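Local coordinates for similar to N-acetyltransferase (Staphylococcus aureus subsp. aureus, PDB 4MBU), which probably transfers an acetyl group from acetyl-coenzyme A to an amine substrate, as a member of the Gcn5-related (GNAT) family of N-acetyltransferases, at residues A78-S86 with A110-G121; Q134-L144 with L155-D163. All coordinates share one frame; numbering follows the deposited sequence.

Interaction 1 (A78-S86 with A110-G121); sequences AYQYTIEHS and AKAKGYRTLVAG. With CD (cadmium ion), chain G.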
loop_
_atom_site.group_PDB
_atom_site.type_symbol
_atom_site.label_atom_id
_atom_site.label_comp_id
_atom_site.label_asym_id
_atom_site.label_seq_id
_atom_site.Cartn_x
_atom_site.Cartn_y
_atom_site.Cartn_z
ATOM N N ALA A 78 -8.668 -25.461 -8.326
ATOM C CA ALA A 78 -9.586 -24.323 -8.443
ATOM C C ALA A 78 -8.900 -22.970 -8.671
ATOM O O ALA A 78 -9.585 -21.959 -8.895
ATOM C CB ALA A 78 -10.520 -24.256 -7.261
ATOM N N TYR A 79 -7.565 -22.943 -8.603
ATOM C CA TYR A 79 -6.805 -21.730 -8.948
ATOM C C TYR A 79 -6.472 -21.692 -10.434
ATOM O O TYR A 79 -5.607 -20.915 -10.862
ATOM C CB TYR A 79 -5.487 -21.675 -8.171
ATOM C CG TYR A 79 -5.622 -21.416 -6.688
ATOM C CD1 TYR A 79 -5.662 -22.467 -5.784
ATOM C CD2 TYR A 79 -5.691 -20.119 -6.197
ATOM C CE1 TYR A 79 -5.769 -22.233 -4.419
ATOM C CE2 TYR A 79 -5.803 -19.871 -4.845
ATOM C CZ TYR A 79 -5.842 -20.934 -3.965
ATOM O OH TYR A 79 -5.954 -20.688 -2.630
ATOM N N GLN A 80 -7.141 -22.525 -11.227
ATOM C CA GLN A 80 -6.714 -22.711 -12.617
ATOM C C GLN A 80 -6.820 -21.455 -13.481
ATOM O O GLN A 80 -6.082 -21.313 -14.447
ATOM C CB GLN A 80 -7.449 -23.874 -13.284
ATOM C CG GLN A 80 -8.929 -23.646 -13.474
ATOM C CD GLN A 80 -9.629 -24.882 -14.010
ATOM O OE1 GLN A 80 -10.692 -25.281 -13.518
ATOM N NE2 GLN A 80 -9.037 -25.494 -15.033
ATOM N N TYR A 81 -7.719 -20.539 -13.147
ATOM C CA TYR A 81 -7.784 -19.314 -13.945
ATOM C C TYR A 81 -6.857 -18.203 -13.433
ATOM O O TYR A 81 -6.868 -17.078 -13.947
ATOM C CB TYR A 81 -9.224 -18.833 -14.092
ATOM C CG TYR A 81 -10.113 -19.870 -14.712
ATOM C CD1 TYR A 81 -9.952 -20.244 -16.038
ATOM C CD2 TYR A 81 -11.111 -20.488 -13.971
ATOM C CE1 TYR A 81 -10.767 -21.205 -16.610
ATOM C CE2 TYR A 81 -11.931 -21.444 -14.533
ATOM C CZ TYR A 81 -11.755 -21.799 -15.852
ATOM O OH TYR A 81 -12.573 -22.753 -16.419
ATOM N N THR A 82 -6.034 -18.535 -12.441
ATOM C CA THR A 82 -5.116 -17.560 -11.841
ATOM C C THR A 82 -3.687 -17.947 -12.181
ATOM O O THR A 82 -3.299 -19.114 -12.026
ATOM C CB THR A 82 -5.247 -17.548 -10.311
ATOM O OG1 THR A 82 -6.594 -17.225 -9.959
ATOM C CG2 THR A 82 -4.304 -16.531 -9.682
ATOM N N ILE A 83 -2.908 -16.972 -12.652
ATOM C CA ILE A 83 -1.485 -17.182 -12.902
ATOM C C ILE A 83 -0.668 -16.129 -12.167
ATOM O O ILE A 83 -1.153 -15.035 -11.905
ATOM C CB ILE A 83 -1.158 -17.104 -14.420
ATOM C CG1 ILE A 83 -1.990 -16.004 -15.066
ATOM C CG2 ILE A 83 -1.430 -18.452 -15.114
ATOM C CD1 ILE A 83 -1.573 -15.669 -16.485
ATOM N N GLU A 84 0.573 -16.455 -11.833
ATOM C CA GLU A 84 1.480 -15.473 -11.263
ATOM C C GLU A 84 2.623 -15.285 -12.234
ATOM O O GLU A 84 3.155 -16.269 -12.783
ATOM C CB GLU A 84 2.023 -15.943 -9.916
ATOM C CG GLU A 84 3.137 -15.041 -9.370
ATOM C CD GLU A 84 3.553 -15.410 -7.953
ATOM O OE1 GLU A 84 2.912 -16.306 -7.353
ATOM O OE2 GLU A 84 4.515 -14.795 -7.429
ATOM N N HIS A 85 3.004 -14.032 -12.458
ATOM C CA HIS A 85 4.105 -13.767 -13.385
ATOM C C HIS A 85 5.344 -13.242 -12.689
ATOM O O HIS A 85 5.292 -12.787 -11.544
ATOM C CB HIS A 85 3.694 -12.760 -14.453
ATOM C CG HIS A 85 3.495 -11.380 -13.921
ATOM N ND1 HIS A 85 2.365 -11.006 -13.229
ATOM C CD2 HIS A 85 4.287 -10.283 -13.976
ATOM C CE1 HIS A 85 2.468 -9.734 -12.881
ATOM N NE2 HIS A 85 3.621 -9.275 -13.326
ATOM N N SER A 86 6.463 -13.299 -13.405
ATOM C CA SER A 86 7.693 -12.665 -12.948
ATOM C C SER A 86 8.475 -12.090 -14.121
ATOM O O SER A 86 8.421 -12.608 -15.250
ATOM C CB SER A 86 8.543 -13.626 -12.108
ATOM O OG SER A 86 8.552 -14.925 -12.649
ATOM N N ALA A 110 -1.655 -13.737 -21.485
ATOM C CA ALA A 110 -2.577 -14.164 -20.429
ATOM C C ALA A 110 -4.024 -14.049 -20.880
ATOM O O ALA A 110 -4.843 -14.945 -20.620
ATOM C CB ALA A 110 -2.356 -13.337 -19.173
ATOM N N LYS A 111 -4.346 -12.933 -21.527
ATOM C CA LYS A 111 -5.689 -12.740 -22.053
ATOM C C LYS A 111 -5.983 -13.754 -23.154
ATOM O O LYS A 111 -7.069 -14.328 -23.189
ATOM C CB LYS A 111 -5.876 -11.316 -22.584
ATOM C CG LYS A 111 -5.879 -10.224 -21.511
ATOM C CD LYS A 111 -6.080 -8.861 -22.166
ATOM C CE LYS A 111 -5.989 -7.702 -21.173
ATOM N NZ LYS A 111 -7.280 -7.418 -20.486
ATOM N N ALA A 112 -5.022 -13.982 -24.045
ATOM C CA ALA A 112 -5.256 -14.911 -25.165
ATOM C C ALA A 112 -5.473 -16.359 -24.712
ATOM O O ALA A 112 -6.149 -17.147 -25.392
ATOM C CB ALA A 112 -4.131 -14.834 -26.185
ATOM N N LYS A 113 -4.903 -16.713 -23.565
ATOM C CA LYS A 113 -5.066 -18.061 -23.032
ATOM C C LYS A 113 -6.254 -18.175 -22.065
ATOM O O LYS A 113 -6.462 -19.219 -21.461
ATOM C CB LYS A 113 -3.766 -18.539 -22.379
ATOM C CG LYS A 113 -2.613 -18.705 -23.368
ATOM C CD LYS A 113 -1.323 -19.136 -22.668
ATOM C CE LYS A 113 -0.730 -20.388 -23.311
ATOM N NZ LYS A 113 -0.574 -20.232 -24.788
ATOM N N GLY A 114 -7.021 -17.098 -21.915
ATOM C CA GLY A 114 -8.266 -17.156 -21.167
ATOM C C GLY A 114 -8.171 -17.149 -19.647
ATOM O O GLY A 114 -9.117 -17.549 -18.965
ATOM N N TYR A 115 -7.044 -16.706 -19.097
ATOM C CA TYR A 115 -6.943 -16.609 -17.648
ATOM C C TYR A 115 -7.815 -15.460 -17.150
ATOM O O TYR A 115 -8.218 -14.593 -17.932
ATOM C CB TYR A 115 -5.478 -16.465 -17.209
ATOM C CG TYR A 115 -4.667 -17.717 -17.497
ATOM C CD1 TYR A 115 -4.804 -18.843 -16.701
ATOM C CD2 TYR A 115 -3.784 -17.776 -18.576
ATOM C CE1 TYR A 115 -4.077 -19.991 -16.951
ATOM C CE2 TYR A 115 -3.044 -18.931 -18.839
ATOM C CZ TYR A 115 -3.204 -20.030 -18.019
ATOM O OH TYR A 115 -2.490 -21.181 -18.246
ATOM N N ARG A 116 -8.126 -15.461 -15.858
ATOM C CA ARG A 116 -8.987 -14.431 -15.281
ATOM C C ARG A 116 -8.177 -13.429 -14.480
ATOM O O ARG A 116 -8.453 -12.224 -14.507
ATOM C CB ARG A 116 -10.039 -15.066 -14.362
ATOM C CG ARG A 116 -10.899 -14.025 -13.595
ATOM C CD ARG A 116 -11.707 -13.169 -14.569
ATOM N NE ARG A 116 -12.320 -11.987 -13.960
ATOM C CZ ARG A 116 -13.527 -11.969 -13.393
ATOM N NH1 ARG A 116 -14.253 -13.081 -13.325
ATOM N NH2 ARG A 116 -14.005 -10.838 -12.878
ATOM N N THR A 117 -7.179 -13.937 -13.758
ATOM C CA THR A 117 -6.493 -13.145 -12.742
ATOM C C THR A 117 -4.982 -13.316 -12.826
ATOM O O THR A 117 -4.465 -14.447 -12.775
ATOM C CB THR A 117 -6.991 -13.528 -11.331
ATOM O OG1 THR A 117 -8.405 -13.287 -11.256
ATOM C CG2 THR A 117 -6.272 -12.714 -10.254
ATOM N N LEU A 118 -4.280 -12.190 -12.972
ATOM C CA LEU A 118 -2.815 -12.194 -13.015
ATOM C C LEU A 118 -2.261 -11.588 -11.724
ATOM O O LEU A 118 -2.616 -10.463 -11.348
ATOM C CB LEU A 118 -2.312 -11.430 -14.251
ATOM C CG LEU A 118 -0.802 -11.324 -14.524
ATOM C CD1 LEU A 118 -0.205 -12.709 -14.647
ATOM C CD2 LEU A 118 -0.546 -10.534 -15.800
ATOM N N VAL A 119 -1.398 -12.341 -11.047
ATOM C CA VAL A 119 -0.864 -11.955 -9.737
ATOM C C VAL A 119 0.657 -11.717 -9.789
ATOM O O VAL A 119 1.409 -12.463 -10.437
ATOM C CB VAL A 119 -1.167 -13.022 -8.648
ATOM C CG1 VAL A 119 -0.644 -12.561 -7.289
ATOM C CG2 VAL A 119 -2.667 -13.322 -8.554
ATOM N N ALA A 120 1.082 -10.641 -9.129
ATOM C CA ALA A 120 2.488 -10.319 -8.937
ATOM C C ALA A 120 2.797 -10.360 -7.454
ATOM O O ALA A 120 2.116 -9.704 -6.651
ATOM C CB ALA A 120 2.799 -8.933 -9.470
ATOM N N GLY A 121 3.811 -11.136 -7.087
ATOM C CA GLY A 121 4.374 -11.038 -5.752
ATOM C C GLY A 121 5.543 -10.074 -5.819
ATOM O O GLY A 121 6.549 -10.376 -6.421
HETATM CD CD CD G . 7.617 -11.837 -8.130
HETATM O O HOH W 1 5.361 -12.734 -8.786
#
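Thr82, Ile83 and Glu84 run parallel to Thr117, Leu118 and Val119, their short strands inclined at 40° and joined by hydrogen bonds from Ile83 N to Thr117 O, Val119 N to Ile83 O and His85 N to Val119 O. At the entry, Tyr81 O takes two N-H groups: Arg116 N, on a lone pair at 2.8 Å from Tyr81 O, and Thr117 N, tilted from the carbonyl plane.

Ile83 illustrates how a branched side chain serves three neighbours. Its CG1 lies between the backbone N and the carbonyl carbon (chi1 39°), which sends CD1 to the helix and leaves CG2 to the ring. Ile83 CG2 sits over one face of the Tyr115 ring, 3.7 Å from its centroid, in a CH-pi contact. Ile83 CD1 reaches Ala110 CB on the helix at 3.6 Å and also touches Leu118 CD1. The Tyr115 ring turns an edge to Gln80 O. Further along, His85 crosses Leu118 at about a right angle, and His85 ND1 is 3.4 Å from Leu118 CD1; its NE2 bonds to His133.

On the other face, Thr82 CG2 packs on Val119 CG2 at 3.8 Å, while the hydroxyls of Thr82 and Thr117 bond to Val147 O and Asn146 O of the second subunit.

Beyond the last direct bond a water spans the two strands. It accepts from Gly121 N and donates to His85 O and to OE2 of the extended Glu84, which also salt-bridges Arg74 of the second subunit. A cadmium ion binds this water and Gly121 O.

Strands 82-89 and 117-123 are joined through helix 98-112 as a beta-alpha-beta unit, and beyond His85 they part; such a splay is characteristic of the GNAT fold, where the opening typically receives acetyl-coenzyme A.

Interaction 2 (Q134-L144 with L155-D163); sequences QKFNFKHAGTL and LDLAFYELD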
loop_
_atom_site.group_PDB
_atom_site.type_symbol
_atom_site.label_atom_id
_atom_site.label_comp_id
_atom_site.label_asym_id
_atom_site.label_seq_id
_atom_site.Cartn_x
_atom_site.Cartn_y
_atom_site.Cartn_z
ATOM N N GLN A 134 1.210 -0.626 -11.086
ATOM C CA GLN A 134 0.141 0.355 -10.974
ATOM C C GLN A 134 -0.152 0.967 -12.338
ATOM O O GLN A 134 -1.314 1.187 -12.679
ATOM C CB GLN A 134 0.523 1.453 -9.975
ATOM C CG GLN A 134 0.574 0.991 -8.519
ATOM C CD GLN A 134 0.905 2.135 -7.578
ATOM O OE1 GLN A 134 1.866 2.870 -7.806
ATOM N NE2 GLN A 134 0.108 2.297 -6.521
ATOM N N LYS A 135 0.900 1.245 -13.112
ATOM C CA LYS A 135 0.717 1.797 -14.460
ATOM C C LYS A 135 -0.173 0.908 -15.328
ATOM O O LYS A 135 -0.977 1.409 -16.107
ATOM C CB LYS A 135 2.066 2.031 -15.159
ATOM C CG LYS A 135 1.948 2.781 -16.493
ATOM C CD LYS A 135 3.307 2.983 -17.191
ATOM C CE LYS A 135 3.726 1.748 -17.987
ATOM N NZ LYS A 135 4.872 1.983 -18.930
ATOM N N PHE A 136 -0.043 -0.411 -15.178
ATOM C CA PHE A 136 -0.857 -1.354 -15.948
ATOM C C PHE A 136 -2.140 -1.739 -15.212
ATOM O O PHE A 136 -2.759 -2.759 -15.523
ATOM C CB PHE A 136 -0.040 -2.607 -16.288
ATOM C CG PHE A 136 0.918 -2.406 -17.431
ATOM C CD1 PHE A 136 0.553 -2.750 -18.723
ATOM C CD2 PHE A 136 2.168 -1.848 -17.220
ATOM C CE1 PHE A 136 1.425 -2.555 -19.778
ATOM C CE2 PHE A 136 3.040 -1.654 -18.272
ATOM C CZ PHE A 136 2.669 -2.009 -19.551
ATOM N N ASN A 137 -2.517 -0.930 -14.225
ATOM C CA ASN A 137 -3.785 -1.097 -13.514
ATOM C C ASN A 137 -3.909 -2.363 -12.646
ATOM O O ASN A 137 -5.013 -2.879 -12.434
ATOM C CB ASN A 137 -4.952 -0.963 -14.498
ATOM C CG ASN A 137 -4.941 0.376 -15.226
ATOM O OD1 ASN A 137 -4.785 1.435 -14.600
ATOM N ND2 ASN A 137 -5.084 0.335 -16.552
ATOM N N PHE A 138 -2.776 -2.860 -12.151
ATOM C CA PHE A 138 -2.797 -3.845 -11.071
ATOM C C PHE A 138 -3.251 -3.123 -9.805
ATOM O O PHE A 138 -2.892 -1.960 -9.607
ATOM C CB PHE A 138 -1.400 -4.428 -10.849
ATOM C CG PHE A 138 -1.014 -5.489 -11.840
ATOM C CD1 PHE A 138 -0.791 -5.170 -13.177
ATOM C CD2 PHE A 138 -0.834 -6.807 -11.429
ATOM C CE1 PHE A 138 -0.417 -6.152 -14.082
ATOM C CE2 PHE A 138 -0.458 -7.792 -12.331
ATOM C CZ PHE A 138 -0.255 -7.467 -13.658
ATOM N N LYS A 139 -4.051 -3.790 -8.972
ATOM C CA LYS A 139 -4.455 -3.248 -7.666
ATOM C C LYS A 139 -3.684 -3.926 -6.536
ATOM O O LYS A 139 -3.543 -5.155 -6.514
ATOM C CB LYS A 139 -5.949 -3.508 -7.413
ATOM C CG LYS A 139 -6.864 -3.149 -8.568
ATOM C CD LYS A 139 -6.785 -1.679 -8.858
ATOM C CE LYS A 139 -7.882 -1.247 -9.814
ATOM N NZ LYS A 139 -7.689 0.193 -10.158
ATOM N N HIS A 140 -3.210 -3.143 -5.575
ATOM C CA HIS A 140 -2.577 -3.733 -4.397
ATOM C C HIS A 140 -3.642 -4.500 -3.614
ATOM O O HIS A 140 -4.619 -3.914 -3.124
ATOM C CB HIS A 140 -1.946 -2.659 -3.524
ATOM C CG HIS A 140 -1.103 -3.196 -2.412
ATOM N ND1 HIS A 140 -0.656 -2.419 -1.369
ATOM C CD2 HIS A 140 -0.629 -4.447 -2.183
ATOM C CE1 HIS A 140 0.050 -3.157 -0.535
ATOM N NE2 HIS A 140 0.088 -4.388 -0.999
ATOM N N ALA A 141 -3.459 -5.814 -3.510
ATOM C CA ALA A 141 -4.472 -6.683 -2.906
ATOM C C ALA A 141 -4.129 -7.017 -1.465
ATOM O O ALA A 141 -4.989 -7.467 -0.708
ATOM C CB ALA A 141 -4.641 -7.965 -3.726
ATOM N N GLY A 142 -2.875 -6.800 -1.078
ATOM C CA GLY A 142 -2.487 -7.021 0.302
ATOM C C GLY A 142 -0.990 -7.070 0.496
ATOM O O GLY A 142 -0.233 -7.017 -0.477
ATOM N N THR A 143 -0.568 -7.175 1.755
ATOM C CA THR A 143 0.847 -7.259 2.102
ATOM C C THR A 143 1.079 -8.230 3.258
ATOM O O THR A 143 0.556 -8.040 4.354
ATOM C CB THR A 143 1.399 -5.890 2.519
ATOM O OG1 THR A 143 1.239 -4.967 1.437
ATOM C CG2 THR A 143 2.890 -5.994 2.878
ATOM N N LEU A 144 1.866 -9.269 3.017
ATOM C CA LEU A 144 2.209 -10.210 4.072
ATOM C C LEU A 144 3.529 -9.769 4.678
ATOM O O LEU A 144 4.557 -9.734 4.000
ATOM C CB LEU A 144 2.304 -11.622 3.519
ATOM C CG LEU A 144 0.980 -12.246 3.083
ATOM C CD1 LEU A 144 1.249 -13.337 2.113
ATOM C CD2 LEU A 144 0.274 -12.819 4.278
ATOM N N LEU A 155 11.422 -9.414 5.419
ATOM C CA LEU A 155 10.913 -8.970 4.123
ATOM C C LEU A 155 9.395 -9.097 4.095
ATOM O O LEU A 155 8.825 -10.090 4.598
ATOM C CB LEU A 155 11.482 -9.826 2.986
ATOM C CG LEU A 155 12.983 -10.078 2.897
ATOM C CD1 LEU A 155 13.299 -11.023 1.729
ATOM C CD2 LEU A 155 13.724 -8.759 2.720
ATOM N N ASP A 156 8.768 -8.094 3.482
ATOM C CA ASP A 156 7.324 -8.042 3.310
ATOM C C ASP A 156 7.002 -8.286 1.846
ATOM O O ASP A 156 7.613 -7.684 0.961
ATOM C CB ASP A 156 6.773 -6.664 3.721
ATOM C CG ASP A 156 7.078 -6.307 5.181
ATOM O OD1 ASP A 156 7.438 -7.195 5.980
ATOM O OD2 ASP A 156 6.942 -5.121 5.530
ATOM N N LEU A 157 6.036 -9.158 1.587
ATOM C CA LEU A 157 5.646 -9.460 0.225
ATOM C C LEU A 157 4.291 -8.840 -0.080
ATOM O O LEU A 157 3.298 -9.140 0.577
ATOM C CB LEU A 157 5.587 -10.977 0.010
ATOM C CG LEU A 157 5.255 -11.411 -1.421
ATOM C CD1 LEU A 157 6.418 -11.065 -2.342
ATOM C CD2 LEU A 157 4.936 -12.903 -1.494
ATOM N N ALA A 158 4.256 -7.965 -1.076
ATOM C CA ALA A 158 3.009 -7.348 -1.504
ATOM C C ALA A 158 2.423 -8.103 -2.696
ATOM O O ALA A 158 3.143 -8.552 -3.577
ATOM C CB ALA A 158 3.232 -5.897 -1.855
ATOM N N PHE A 159 1.109 -8.263 -2.710
ATOM C CA PHE A 159 0.455 -8.899 -3.844
ATOM C C PHE A 159 -0.254 -7.831 -4.660
ATOM O O PHE A 159 -1.010 -7.023 -4.115
ATOM C CB PHE A 159 -0.570 -9.920 -3.361
ATOM C CG PHE A 159 0.023 -11.235 -2.951
ATOM C CD1 PHE A 159 -0.370 -11.837 -1.771
ATOM C CD2 PHE A 159 0.935 -11.889 -3.756
ATOM C CE1 PHE A 159 0.152 -13.053 -1.387
ATOM C CE2 PHE A 159 1.468 -13.112 -3.370
ATOM C CZ PHE A 159 1.071 -13.692 -2.189
ATOM N N TYR A 160 -0.005 -7.825 -5.963
ATOM C CA TYR A 160 -0.725 -6.947 -6.874
ATOM C C TYR A 160 -1.491 -7.811 -7.845
ATOM O O TYR A 160 -1.011 -8.869 -8.257
ATOM C CB TYR A 160 0.231 -5.992 -7.601
ATOM C CG TYR A 160 0.692 -4.863 -6.705
ATOM C CD1 TYR A 160 0.146 -3.584 -6.818
ATOM C CD2 TYR A 160 1.647 -5.084 -5.726
ATOM C CE1 TYR A 160 0.552 -2.567 -5.979
ATOM C CE2 TYR A 160 2.063 -4.070 -4.890
ATOM C CZ TYR A 160 1.506 -2.817 -5.021
ATOM O OH TYR A 160 1.917 -1.803 -4.188
ATOM N N GLU A 161 -2.705 -7.399 -8.184
ATOM C CA GLU A 161 -3.490 -8.228 -9.091
ATOM C C GLU A 161 -4.174 -7.438 -10.187
ATOM O O GLU A 161 -4.630 -6.304 -9.979
ATOM C CB GLU A 161 -4.488 -9.123 -8.336
ATOM C CG GLU A 161 -5.669 -8.413 -7.710
ATOM C CD GLU A 161 -6.653 -9.385 -7.068
ATOM O OE1 GLU A 161 -7.072 -9.128 -5.923
ATOM O OE2 GLU A 161 -7.022 -10.394 -7.712
ATOM N N LEU A 162 -4.217 -8.056 -11.362
ATOM C CA LEU A 162 -4.957 -7.538 -12.503
ATOM C C LEU A 162 -6.083 -8.488 -12.869
ATOM O O LEU A 162 -5.851 -9.698 -13.080
ATOM C CB LEU A 162 -4.023 -7.385 -13.697
ATOM C CG LEU A 162 -4.622 -6.942 -15.029
ATOM C CD1 LEU A 162 -5.167 -5.510 -14.935
ATOM C CD2 LEU A 162 -3.567 -7.046 -16.120
ATOM N N ASP A 163 -7.298 -7.936 -12.931
ATOM C CA ASP A 163 -8.445 -8.636 -13.502
ATOM C C ASP A 163 -8.342 -8.562 -15.019
ATOM O O ASP A 163 -8.492 -7.485 -15.613
ATOM C CB ASP A 163 -9.767 -7.992 -13.069
ATOM C CG ASP A 163 -10.985 -8.833 -13.471
ATOM O OD1 ASP A 163 -10.834 -9.788 -14.275
ATOM O OD2 ASP A 163 -12.098 -8.554 -12.980
#
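Tyr160 and His140 face each other as a non-hydrogen-bonded pair of an antiparallel hairpin, and the tyrosine can be followed atom by atom along its partner. Tyr160 CB lies against Phe138 CB at 4.0 Å. Beyond it one face of the ring lies against the backbone of His140, where CD1 meets N and CA. Tyr160 CE1 comes to 3.5 Å from His140 CB, CE2 lies near His140 CD2, CZ reaches CG, and OH ends over the rim of the imidazole. The result is an offset stack, with planes only 10° apart.

His140 holds CG anti to its own amide nitrogen (chi1 -171°), which lays the imidazole along the strand with His140 CD2 edge-on to Phe159 O at 3.2 Å. NE2 makes weak bonds to Gly142 O and Thr143 OG1; ND1 binds cadmium, as does His140 ND1 of the third subunit. These contacts would limit rotation of the ring.

Ala141 and Gly142 both lie opposite Phe159, a classic beta bulge: Ala141 N bonds to Phe159 O, and Phe159 N to Gly142 O at 2.9 Å. Nearer the helix, Leu162 CB is centred over the Phe138 ring, 3.6 Å from its centroid. On the face opposite His140, Leu144 CD1 touches Phe159 CE1 at 3.7 Å, and Glu161 OE1 packs on Ala141 CB while accepting from Thr145 N of the second subunit.

A Schellman motif at Asn137 ends helix 127-135 and leads into strand 139-150, at the sheet's border within this chain; strand 153-163 lies between it and strand 117-123, while Phe136 and Leu162 reach helix 98-112.

In the fold
The two contacts show how one mixed sheet can be joined by parallel and antiparallel pairing. Interaction 1 is the more buried, lying within a beta-alpha-beta unit; interaction 2, only partly buried, is a hairpin that reaches the border of the sheet within the chain. Strands 117-123 and 153-163 are neighbours, so the contacts meet directly: Arg116 NE forms a salt bridge with Asp163 OD1 at 2.7 Å, and the rings of His85 and Phe138 touch. The chemistry follows position. Aliphatic packing, partly against a tyrosine ring, and a single bridging water where the strands part mark the first, stacked rings and a bulge the second. Both meet the second subunit, whereas the hairpin also engages a third through cadmium.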